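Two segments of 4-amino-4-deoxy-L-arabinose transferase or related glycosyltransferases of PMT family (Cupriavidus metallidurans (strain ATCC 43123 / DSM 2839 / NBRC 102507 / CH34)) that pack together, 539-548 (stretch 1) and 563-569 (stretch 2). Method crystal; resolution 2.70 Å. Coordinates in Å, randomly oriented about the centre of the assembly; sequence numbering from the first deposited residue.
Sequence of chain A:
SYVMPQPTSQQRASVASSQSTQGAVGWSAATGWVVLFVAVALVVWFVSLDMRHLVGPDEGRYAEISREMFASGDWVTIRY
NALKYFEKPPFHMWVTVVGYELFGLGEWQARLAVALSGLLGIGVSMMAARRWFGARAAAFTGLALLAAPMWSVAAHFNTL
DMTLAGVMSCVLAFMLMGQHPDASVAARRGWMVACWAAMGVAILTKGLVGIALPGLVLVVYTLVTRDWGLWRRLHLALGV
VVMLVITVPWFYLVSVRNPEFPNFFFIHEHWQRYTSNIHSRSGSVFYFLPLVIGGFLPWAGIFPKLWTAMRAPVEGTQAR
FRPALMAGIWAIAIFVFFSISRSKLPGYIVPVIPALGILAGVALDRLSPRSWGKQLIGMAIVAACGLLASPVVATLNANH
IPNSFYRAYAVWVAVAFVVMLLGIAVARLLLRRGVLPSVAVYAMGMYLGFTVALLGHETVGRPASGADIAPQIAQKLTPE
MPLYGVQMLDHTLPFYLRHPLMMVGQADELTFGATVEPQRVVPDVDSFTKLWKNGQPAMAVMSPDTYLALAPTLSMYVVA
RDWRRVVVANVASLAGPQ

Stretch 1 539-548: MAVMSPDTYL
Stretch 2 563-569: WRRVVVA

Strands 539-542 and 566-569 run antiparallel (158° between directions, axes 4.6 Å apart), with phi -113° to -150° and psi 133° to 171° in the first and phi -117° to -133° and psi 119° to 169° in the second. The register pairs Met539 with Ala569, Ala540 with Val568, Val541 with Val567 and Met542 with Val566. Two pairs carry reciprocal hydrogen bonds: Ala540 N to Val568 O and Val568 N to Ala540 O, both 2.9 Å; Met542 N to Val566 O, 2.9 Å, and Val566 N to Met542 O, 2.8 Å. Ala540 CA to Val568 CA and Met542 CA to Val566 CA are each 5.4 Å; at the non-hydrogen-bonded pairs, Val541 CA to Val567 CA is 4.6 Å and Met539 CA to Ala569 CA 4.2 Å.

On the face of Met539, Val541, Val567 and Ala569, both valines are t, bringing Val541 CG2 to 3.9 Å from Val567 CG2. Met539 is extended (m, t, t), and its CG lies 4.2 Å from Ala569 CB.

On the face of Ala540, Met542, Val566 and Val568, contacts are apolar, carbon against carbon at van der Waals distance. Met542 folds as p, t, p, placing its CE 3.8 Å from Val568 CG2. Ser543 (chi1 p) occupies the N-cap position of helix 544-548, where Tyr547 N bonds Ser543 O at 3.0 Å. The CA-to-CB bond of Tyr547 points toward the second stretch, and with chi1 t and chi2 89° its ring reaches the valines: Tyr547 CD1 is 4.0 Å from CG1 of Val566 (t), and Tyr547 CE1 3.9 Å from CG1 of Val568 (m). Pro544 CG adds a 4.1 Å contact to Val566 CG2.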

# COMPACT_ATOMS: atom_id res chain seq x y z
N MET A 539 6.01 15.19 -28.57
CA MET A 539 7.00 15.29 -27.51
C MET A 539 7.46 13.90 -27.13
O MET A 539 6.89 12.89 -27.55
CB MET A 539 6.42 16.02 -26.28
CG MET A 539 6.13 17.48 -26.51
SD MET A 539 5.63 18.31 -24.98
CE MET A 539 5.30 19.96 -25.59
N ALA A 540 8.52 13.85 -26.32
CA ALA A 540 9.06 12.58 -25.86
C ALA A 540 9.69 12.77 -24.49
O ALA A 540 10.26 13.82 -24.19
CB ALA A 540 10.09 12.02 -26.84
N VAL A 541 9.57 11.74 -23.65
CA VAL A 541 10.19 11.69 -22.33
C VAL A 541 11.25 10.61 -22.36
O VAL A 541 11.00 9.49 -22.84
CB VAL A 541 9.15 11.41 -21.23
CG1 VAL A 541 9.83 11.38 -19.86
CG2 VAL A 541 8.05 12.44 -21.25
N MET A 542 12.45 10.93 -21.87
CA MET A 542 13.53 9.95 -21.85
C MET A 542 14.43 10.24 -20.67
O MET A 542 14.29 11.26 -19.99
CB MET A 542 14.32 9.99 -23.16
CG MET A 542 15.03 11.30 -23.42
SD MET A 542 15.47 11.52 -25.15
CE MET A 542 13.84 11.59 -25.90
N SER A 543 15.35 9.32 -20.40
CA SER A 543 16.37 9.58 -19.40
C SER A 543 17.46 10.47 -20.00
O SER A 543 17.57 10.59 -21.22
CB SER A 543 16.95 8.27 -18.90
OG SER A 543 17.57 7.54 -19.94
N PRO A 544 18.26 11.13 -19.15
CA PRO A 544 19.36 11.93 -19.71
C PRO A 544 20.33 11.12 -20.55
O PRO A 544 20.75 11.58 -21.62
CB PRO A 544 20.03 12.51 -18.45
CG PRO A 544 18.95 12.53 -17.43
CD PRO A 544 18.11 11.32 -17.70
N ASP A 545 20.70 9.92 -20.09
CA ASP A 545 21.60 9.07 -20.87
C ASP A 545 20.97 8.68 -22.20
O ASP A 545 21.67 8.53 -23.21
CB ASP A 545 21.99 7.83 -20.07
CG ASP A 545 22.89 8.15 -18.90
OD1 ASP A 545 23.81 8.99 -19.06
OD2 ASP A 545 22.69 7.57 -17.81
N THR A 546 19.64 8.51 -22.24
CA THR A 546 18.97 8.25 -23.50
C THR A 546 19.05 9.47 -24.42
O THR A 546 19.26 9.33 -25.63
CB THR A 546 17.51 7.86 -23.26
OG1 THR A 546 17.46 6.65 -22.51
CG2 THR A 546 16.78 7.66 -24.58
N TYR A 547 18.90 10.67 -23.86
CA TYR A 547 19.03 11.89 -24.66
C TYR A 547 20.43 12.00 -25.24
O TYR A 547 20.59 12.37 -26.41
CB TYR A 547 18.70 13.12 -23.82
CG TYR A 547 18.89 14.42 -24.57
CD1 TYR A 547 17.85 14.97 -25.31
CD2 TYR A 547 20.10 15.11 -24.54
CE1 TYR A 547 18.01 16.16 -26.01
CE2 TYR A 547 20.28 16.29 -25.24
CZ TYR A 547 19.23 16.81 -25.97
OH TYR A 547 19.38 17.99 -26.66
N LEU A 548 21.46 11.71 -24.44
CA LEU A 548 22.82 11.79 -24.95
C LEU A 548 23.11 10.68 -25.95
O LEU A 548 23.94 10.86 -26.85
CB LEU A 548 23.81 11.74 -23.79
CG LEU A 548 25.27 12.01 -24.14
CD1 LEU A 548 25.38 13.28 -24.97
CD2 LEU A 548 26.12 12.11 -22.88
N TRP A 563 15.77 16.04 -12.58
CA TRP A 563 16.90 15.17 -12.30
C TRP A 563 16.75 13.77 -12.89
O TRP A 563 17.75 13.06 -13.03
CB TRP A 563 17.12 15.06 -10.79
CG TRP A 563 17.59 16.32 -10.17
CD1 TRP A 563 16.91 17.10 -9.28
CD2 TRP A 563 18.86 16.96 -10.38
NE1 TRP A 563 17.68 18.18 -8.92
CE2 TRP A 563 18.88 18.12 -9.58
CE3 TRP A 563 19.97 16.66 -11.16
CZ2 TRP A 563 19.97 18.98 -9.54
CZ3 TRP A 563 21.06 17.51 -11.13
CH2 TRP A 563 21.05 18.66 -10.32
N ARG A 564 15.53 13.37 -13.26
CA ARG A 564 15.29 12.01 -13.71
C ARG A 564 14.79 11.91 -15.14
O ARG A 564 14.72 10.79 -15.66
CB ARG A 564 14.27 11.32 -12.78
CG ARG A 564 14.74 11.17 -11.34
CD ARG A 564 13.74 10.38 -10.49
NE ARG A 564 13.52 9.04 -11.01
CZ ARG A 564 12.45 8.67 -11.72
NH1 ARG A 564 11.50 9.55 -12.00
NH2 ARG A 564 12.34 7.42 -12.15
N ARG A 565 14.47 13.02 -15.80
CA ARG A 565 13.86 12.94 -17.11
C ARG A 565 14.19 14.18 -17.92
O ARG A 565 14.36 15.28 -17.38
CB ARG A 565 12.33 12.76 -17.01
CG ARG A 565 11.67 13.72 -16.04
CD ARG A 565 10.15 13.58 -15.97
NE ARG A 565 9.70 12.38 -15.26
CZ ARG A 565 9.71 12.23 -13.93
NH1 ARG A 565 10.18 13.19 -13.14
NH2 ARG A 565 9.27 11.10 -13.39
N VAL A 566 14.31 13.98 -19.23
CA VAL A 566 14.41 15.03 -20.23
C VAL A 566 13.18 14.92 -21.12
O VAL A 566 12.84 13.82 -21.58
CB VAL A 566 15.70 14.92 -21.06
CG1 VAL A 566 15.83 16.09 -22.02
CG2 VAL A 566 16.91 14.81 -20.16
N VAL A 567 12.52 16.05 -21.36
CA VAL A 567 11.29 16.11 -22.15
C VAL A 567 11.54 17.03 -23.33
O VAL A 567 11.82 18.23 -23.14
CB VAL A 567 10.09 16.59 -21.32
CG1 VAL A 567 8.83 16.59 -22.18
CG2 VAL A 567 9.92 15.71 -20.09
N VAL A 568 11.42 16.49 -24.54
CA VAL A 568 11.82 17.17 -25.76
C VAL A 568 10.65 17.20 -26.74
O VAL A 568 9.63 16.53 -26.56
CB VAL A 568 13.04 16.50 -26.42
CG1 VAL A 568 14.21 16.46 -25.45
CG2 VAL A 568 12.68 15.10 -26.88
N ALA A 569 10.81 18.00 -27.80
CA ALA A 569 9.88 18.06 -28.91
C ALA A 569 10.65 18.01 -30.22
O ALA A 569 11.85 18.28 -30.26
CB ALA A 569 9.02 19.33 -28.85